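Long-range contacts in hydrolase, alpha/beta hydrolase FOLD family (Staphylococcus aureus, PDB 2XMZ), which probably catalyses, as MenH, the elimination of pyruvate that forms 2-succinyl-6-hydroxy-2,4-cyclohexadiene-1-carboxylate in menaquinone biosynthesis: residues T15-V20 against D41-I46; P156-Q161 against T243-H248. All blocks are in the same frame, centred on the assembly; numbering follows the deposited sequence. Where two conformers were deposited one is given.

Interaction 1. Residues T15-V20 against D41-I46; sequences TNQVLV and DNYHVI
V18, L19 and V20 run parallel to H44, V45 and I46 as the two strands of a beta-alpha-beta unit of the alpha/beta hydrolase sheet; helix 36-40 connects them. L19 sits between two partners: its N donates to H44 O (2.8 Å, N-H...O 172°) and its O accepts from I46 N at 2.9 Å. H44 N reaches Q17 O at 2.9 Å on a more bent path (141°). Strand 84-90 pairs with the other edge of strand 17-22, and strand 6-9 lies antiparallel beyond strand 44-48, so this contact is interior to the sheet.

On the face carrying V18, V20, H44 and I46, V18 splits its methyls: CG1 meets I46 CD1 at 3.6 Å, while CG2 packs on H44 CB. L19 and V45 take the other face and both touch F39 of helix 36-40. Q17 CB abuts the edge of the Y43 ring, 3.5 Å from CD1.

The imidazole of H44 packs against T15, ahead of strand 17-22. CG is anti to its own carbonyl carbon (chi1 -62°), and T15 CG2 lies over one ring face, 3.8 Å from the centroid. T15 OG1 accepts from Q17 N, an ST turn. H44 NE2 gives T15 O only a weak, bent bond, and K83 NZ also binds that oxygen. In the plane of the imidazole, water 1 bonds H44 NE2 at 3.0 Å and accepts from T15 N at 2.9 Å.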
loop_
_atom_site.group_PDB
_atom_site.type_symbol
_atom_site.label_atom_id
_atom_site.label_comp_id
_atom_site.label_asym_id
_atom_site.label_seq_id
_atom_site.Cartn_x
_atom_site.Cartn_y
_atom_site.Cartn_z
ATOM N N THR A 15 -6.138 16.044 -18.329
ATOM C CA THR A 15 -7.022 15.085 -17.705
ATOM C C THR A 15 -7.396 15.509 -16.295
ATOM O O THR A 15 -6.628 16.185 -15.607
ATOM C CB THR A 15 -6.406 13.659 -17.706
ATOM O OG1 THR A 15 -7.297 12.766 -17.038
ATOM C CG2 THR A 15 -5.032 13.637 -17.006
ATOM N N ASN A 16 -8.585 15.098 -15.873
ATOM C CA ASN A 16 -9.011 15.326 -14.503
ATOM C C ASN A 16 -8.762 14.159 -13.578
ATOM O O ASN A 16 -9.193 14.184 -12.424
ATOM C CB ASN A 16 -10.480 15.742 -14.452
ATOM C CG ASN A 16 -10.650 17.163 -13.954
ATOM O OD1 ASN A 16 -10.362 18.144 -14.672
ATOM N ND2 ASN A 16 -11.102 17.290 -12.704
ATOM N N GLN A 17 -8.067 13.142 -14.091
ATOM C CA GLN A 17 -7.819 11.906 -13.365
ATOM C C GLN A 17 -6.448 11.934 -12.683
ATOM O O GLN A 17 -5.424 12.226 -13.319
ATOM C CB GLN A 17 -7.961 10.671 -14.273
ATOM C CG GLN A 17 -9.315 10.526 -14.995
ATOM C CD GLN A 17 -10.472 10.140 -14.081
ATOM O OE1 GLN A 17 -11.510 10.804 -14.074
ATOM N NE2 GLN A 17 -10.309 9.058 -13.332
ATOM N N VAL A 18 -6.443 11.668 -11.380
ATOM C CA VAL A 18 -5.192 11.597 -10.641
ATOM C C VAL A 18 -5.139 10.246 -9.945
ATOM O O VAL A 18 -6.084 9.869 -9.248
ATOM C CB VAL A 18 -5.053 12.751 -9.628
ATOM C CG1 VAL A 18 -3.696 12.678 -8.910
ATOM C CG2 VAL A 18 -5.196 14.084 -10.324
ATOM N N LEU A 19 -4.060 9.505 -10.179
ATOM C CA LEU A 19 -3.867 8.198 -9.562
ATOM C C LEU A 19 -2.782 8.322 -8.492
ATOM O O LEU A 19 -1.660 8.736 -8.791
ATOM C CB LEU A 19 -3.488 7.169 -10.645
ATOM C CG LEU A 19 -3.117 5.737 -10.255
ATOM C CD1 LEU A 19 -4.213 5.005 -9.490
ATOM C CD2 LEU A 19 -2.725 4.941 -11.508
ATOM N N VAL A 20 -3.140 7.986 -7.253
ATOM C CA VAL A 20 -2.301 8.224 -6.089
ATOM C C VAL A 20 -1.834 6.873 -5.567
ATOM O O VAL A 20 -2.658 6.043 -5.170
ATOM C CB VAL A 20 -3.047 8.987 -4.976
ATOM C CG1 VAL A 20 -2.126 9.253 -3.785
ATOM C CG2 VAL A 20 -3.631 10.335 -5.510
ATOM N N ASP A 41 0.662 8.530 -19.440
ATOM C CA ASP A 41 0.091 8.606 -20.783
ATOM C C ASP A 41 -1.318 9.219 -20.766
ATOM O O ASP A 41 -1.672 9.993 -21.656
ATOM C CB ASP A 41 0.028 7.208 -21.416
ATOM C CG ASP A 41 1.359 6.751 -22.011
ATOM O OD1 ASP A 41 2.370 7.507 -21.981
ATOM O OD2 ASP A 41 1.379 5.604 -22.522
ATOM N N ASN A 42 -2.105 8.866 -19.751
ATOM C CA ASN A 42 -3.514 9.268 -19.654
ATOM C C ASN A 42 -3.935 9.797 -18.280
ATOM O O ASN A 42 -5.059 10.269 -18.118
ATOM C CB ASN A 42 -4.425 8.083 -20.015
ATOM C CG ASN A 42 -4.284 7.642 -21.470
ATOM O OD1 ASN A 42 -3.788 6.546 -21.748
ATOM N ND2 ASN A 42 -4.723 8.490 -22.403
ATOM N N TYR A 43 -3.058 9.681 -17.284
ATOM C CA TYR A 43 -3.420 10.001 -15.897
ATOM C C TYR A 43 -2.323 10.808 -15.205
ATOM O O TYR A 43 -1.139 10.544 -15.396
ATOM C CB TYR A 43 -3.729 8.704 -15.093
ATOM C CG TYR A 43 -4.756 7.805 -15.771
ATOM C CD1 TYR A 43 -6.117 7.966 -15.538
ATOM C CD2 TYR A 43 -4.363 6.816 -16.678
ATOM C CE1 TYR A 43 -7.068 7.162 -16.192
ATOM C CE2 TYR A 43 -5.299 6.004 -17.319
ATOM C CZ TYR A 43 -6.649 6.184 -17.076
ATOM O OH TYR A 43 -7.563 5.383 -17.727
ATOM N N HIS A 44 -2.720 11.802 -14.414
ATOM C CA HIS A 44 -1.793 12.415 -13.468
ATOM C C HIS A 44 -1.452 11.360 -12.425
ATOM O O HIS A 44 -2.311 10.576 -12.024
ATOM C CB HIS A 44 -2.408 13.626 -12.775
ATOM C CG HIS A 44 -2.775 14.735 -13.710
ATOM N ND1 HIS A 44 -1.839 15.450 -14.420
ATOM C CD2 HIS A 44 -3.982 15.262 -14.031
ATOM C CE1 HIS A 44 -2.453 16.370 -15.146
ATOM N NE2 HIS A 44 -3.753 16.278 -14.926
ATOM N N VAL A 45 -0.197 11.335 -11.999
ATOM C CA VAL A 45 0.225 10.341 -10.999
ATOM C C VAL A 45 0.883 11.030 -9.822
ATOM O O VAL A 45 1.736 11.898 -10.006
ATOM C CB VAL A 45 1.193 9.254 -11.582
ATOM C CG1 VAL A 45 1.743 8.355 -10.452
ATOM C CG2 VAL A 45 0.508 8.416 -12.674
ATOM N N ILE A 46 0.479 10.618 -8.618
ATOM C CA ILE A 46 1.121 11.035 -7.391
ATOM C C ILE A 46 1.632 9.794 -6.670
ATOM O O ILE A 46 0.956 8.772 -6.590
ATOM C CB ILE A 46 0.153 11.781 -6.438
ATOM C CG1 ILE A 46 -0.306 13.092 -7.072
ATOM C CG2 ILE A 46 0.822 12.068 -5.076
ATOM C CD1 ILE A 46 -1.483 13.737 -6.341
HETATM O O HOH W 1 -4.685 18.235 -17.049
#

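Interaction 2. Residues P156-Q161 against T243-H248; sequences PLFQSQ and TGHTIH
Three groups grip one water between S160 and H245: water 2 donates to L157 O (2.6 Å) and to S160 OG (2.7 Å), and accepts from H245 N at 2.9 Å. S160 OG has a further hydrogen bond to E250 OE2 and lies against G244 CA; chi1 of 70° sets OG between the backbone N and the carbonyl carbon.

Beside this water, L157 covers one face of the H245 imidazole. CD2 stands almost straight above the ring centre, 4.3 Å from the centroid and 6° off the normal, whereas CD1 comes down to 3.6 Å from ND1. H245 ND1 bonds D218 OD2 and NE2 bonds S91 OG, consistent with the Ser-His-Asp triad of an alpha/beta hydrolase, with S91 probably on the nucleophile elbow that follows strand 84-90. Residues 156-161, largely 3-10, belong to the helical cap inserted between strands 110-114 and 210-215, so L157 is a point where the cap touches the histidine loop. L157 CB also lies over the centre of the F158 ring, which makes a cation-pi contact with R176.

Q161 stretches out beyond CG and offers NE2 to two waters. Water 4 lies 2.9 Å from Q161 NE2 and 2.8 Å from T246 OG1, an oxygen that also bonds Y90 OH. Water 3 accepts from Q161 NE2 and, at 2.9 Å, from T246 N, in the inverse gamma turn ahead of helix 247-250.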
loop_
_atom_site.group_PDB
_atom_site.type_symbol
_atom_site.label_atom_id
_atom_site.label_comp_id
_atom_site.label_asym_id
_atom_site.label_seq_id
_atom_site.Cartn_x
_atom_site.Cartn_y
_atom_site.Cartn_z
ATOM N N PRO A 156 7.607 -16.717 4.604
ATOM C CA PRO A 156 6.807 -17.460 3.615
ATOM C C PRO A 156 6.005 -16.532 2.691
ATOM O O PRO A 156 5.819 -16.834 1.511
ATOM C CB PRO A 156 5.856 -18.290 4.482
ATOM C CG PRO A 156 6.570 -18.474 5.781
ATOM C CD PRO A 156 7.426 -17.238 5.978
ATOM N N LEU A 157 5.552 -15.404 3.236
ATOM C CA LEU A 157 4.821 -14.414 2.471
ATOM C C LEU A 157 5.553 -14.046 1.182
ATOM O O LEU A 157 4.916 -13.777 0.163
ATOM C CB LEU A 157 4.604 -13.155 3.318
ATOM C CG LEU A 157 3.672 -12.066 2.778
ATOM C CD1 LEU A 157 2.309 -12.653 2.437
ATOM C CD2 LEU A 157 3.555 -10.941 3.806
ATOM N N PHE A 158 6.888 -14.052 1.233
ATOM C CA PHE A 158 7.701 -13.609 0.112
ATOM C C PHE A 158 8.384 -14.715 -0.679
ATOM O O PHE A 158 9.224 -14.433 -1.529
ATOM C CB PHE A 158 8.735 -12.602 0.594
ATOM C CG PHE A 158 8.135 -11.413 1.257
ATOM C CD1 PHE A 158 7.304 -10.558 0.542
ATOM C CD2 PHE A 158 8.401 -11.146 2.604
ATOM C CE1 PHE A 158 6.736 -9.429 1.162
ATOM C CE2 PHE A 158 7.840 -10.047 3.236
ATOM C CZ PHE A 158 7.002 -9.180 2.506
ATOM N N GLN A 159 8.012 -15.970 -0.420
ATOM C CA GLN A 159 8.675 -17.106 -1.058
ATOM C C GLN A 159 8.703 -16.991 -2.590
ATOM O O GLN A 159 9.707 -17.316 -3.227
ATOM C CB GLN A 159 8.020 -18.421 -0.613
ATOM C CG GLN A 159 8.730 -19.654 -1.077
ATOM C CD GLN A 159 8.129 -20.927 -0.516
ATOM O OE1 GLN A 159 8.701 -22.015 -0.670
ATOM N NE2 GLN A 159 6.975 -20.805 0.144
ATOM N N SER A 160 7.610 -16.498 -3.170
ATOM C CA SER A 160 7.495 -16.359 -4.621
ATOM C C SER A 160 8.552 -15.407 -5.202
ATOM O O SER A 160 8.904 -15.521 -6.372
ATOM C CB SER A 160 6.101 -15.871 -5.011
ATOM O OG SER A 160 5.946 -14.518 -4.613
ATOM N N GLN A 161 9.074 -14.500 -4.384
ATOM C CA GLN A 161 10.123 -13.582 -4.861
ATOM C C GLN A 161 11.451 -14.268 -5.167
ATOM O O GLN A 161 12.231 -13.771 -5.979
ATOM C CB GLN A 161 10.348 -12.434 -3.875
ATOM C CG GLN A 161 9.142 -11.508 -3.756
ATOM C CD GLN A 161 9.415 -10.273 -2.935
ATOM O OE1 GLN A 161 10.544 -10.054 -2.454
ATOM N NE2 GLN A 161 8.386 -9.434 -2.778
ATOM N N THR A 243 1.482 -15.242 -9.297
ATOM C CA THR A 243 2.173 -14.220 -8.511
ATOM C C THR A 243 1.893 -14.375 -7.027
ATOM O O THR A 243 0.862 -14.904 -6.643
ATOM C CB THR A 243 1.796 -12.755 -8.914
ATOM O OG1 THR A 243 0.375 -12.586 -8.850
ATOM C CG2 THR A 243 2.292 -12.426 -10.311
ATOM N N GLY A 244 2.817 -13.879 -6.208
ATOM C CA GLY A 244 2.613 -13.807 -4.770
ATOM C C GLY A 244 2.121 -12.450 -4.316
ATOM O O GLY A 244 1.257 -11.821 -4.957
ATOM N N HIS A 245 2.677 -11.991 -3.212
ATOM C CA HIS A 245 2.155 -10.821 -2.524
ATOM C C HIS A 245 2.358 -9.528 -3.325
ATOM O O HIS A 245 1.419 -8.740 -3.496
ATOM C CB HIS A 245 2.820 -10.707 -1.158
ATOM C CG HIS A 245 2.100 -9.802 -0.217
ATOM N ND1 HIS A 245 0.856 -10.103 0.299
ATOM C CD2 HIS A 245 2.464 -8.621 0.337
ATOM C CE1 HIS A 245 0.476 -9.131 1.112
ATOM N NE2 HIS A 245 1.439 -8.230 1.170
ATOM N N THR A 246 3.579 -9.318 -3.812
ATOM C CA THR A 246 3.918 -8.067 -4.515
ATOM C C THR A 246 3.703 -8.252 -6.020
ATOM O O THR A 246 4.660 -8.333 -6.805
ATOM C CB THR A 246 5.347 -7.604 -4.226
ATOM O OG1 THR A 246 5.677 -7.856 -2.855
ATOM C CG2 THR A 246 5.508 -6.117 -4.517
ATOM N N ILE A 247 2.435 -8.297 -6.398
ATOM C CA ILE A 247 2.028 -8.485 -7.785
ATOM C C ILE A 247 2.653 -7.437 -8.710
ATOM O O ILE A 247 3.167 -7.786 -9.772
ATOM C CB ILE A 247 0.507 -8.379 -7.965
ATOM C CG1 ILE A 247 -0.257 -9.217 -6.933
ATOM C CG2 ILE A 247 0.122 -8.792 -9.407
ATOM C CD1 ILE A 247 -1.743 -8.832 -6.837
ATOM N N HIS A 248 2.638 -6.167 -8.304
ATOM C CA HIS A 248 3.127 -5.083 -9.189
ATOM C C HIS A 248 4.594 -5.240 -9.565
ATOM O O HIS A 248 5.092 -4.590 -10.494
ATOM C CB HIS A 248 2.796 -3.678 -8.630
ATOM C CG HIS A 248 3.541 -3.289 -7.388
ATOM N ND1 HIS A 248 2.976 -3.335 -6.136
ATOM C CD2 HIS A 248 4.784 -2.775 -7.219
ATOM C CE1 HIS A 248 3.855 -2.921 -5.238
ATOM N NE2 HIS A 248 4.956 -2.556 -5.875
HETATM O O HOH W 2 5.258 -13.110 -2.354
HETATM O O HOH W 3 5.869 -11.027 -3.910
HETATM O O HOH W 4 8.082 -6.674 -2.021
#

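Both contacts are largely buried, but they hold different layers of the molecule, with centres 27 Å apart and nearest atoms about 11 Å apart. Interaction 1 lies mostly within the core sheet, joining neighbouring strands by direct backbone bonds and aliphatic contacts, with a cluster of T15, Y43 and H44 at its start where a methyl meets an imidazole beside one bridging water. Interaction 2 joins the cap to the loop after strand 235-240; direct contacts include leucine on imidazole and S160 against G244, and three waters carry the clear hydrogen bonds between the segments. Strand 84-90 connects the two settings: it pairs with strand 17-22 and leads at its C-terminal end to S91, the partner of H245.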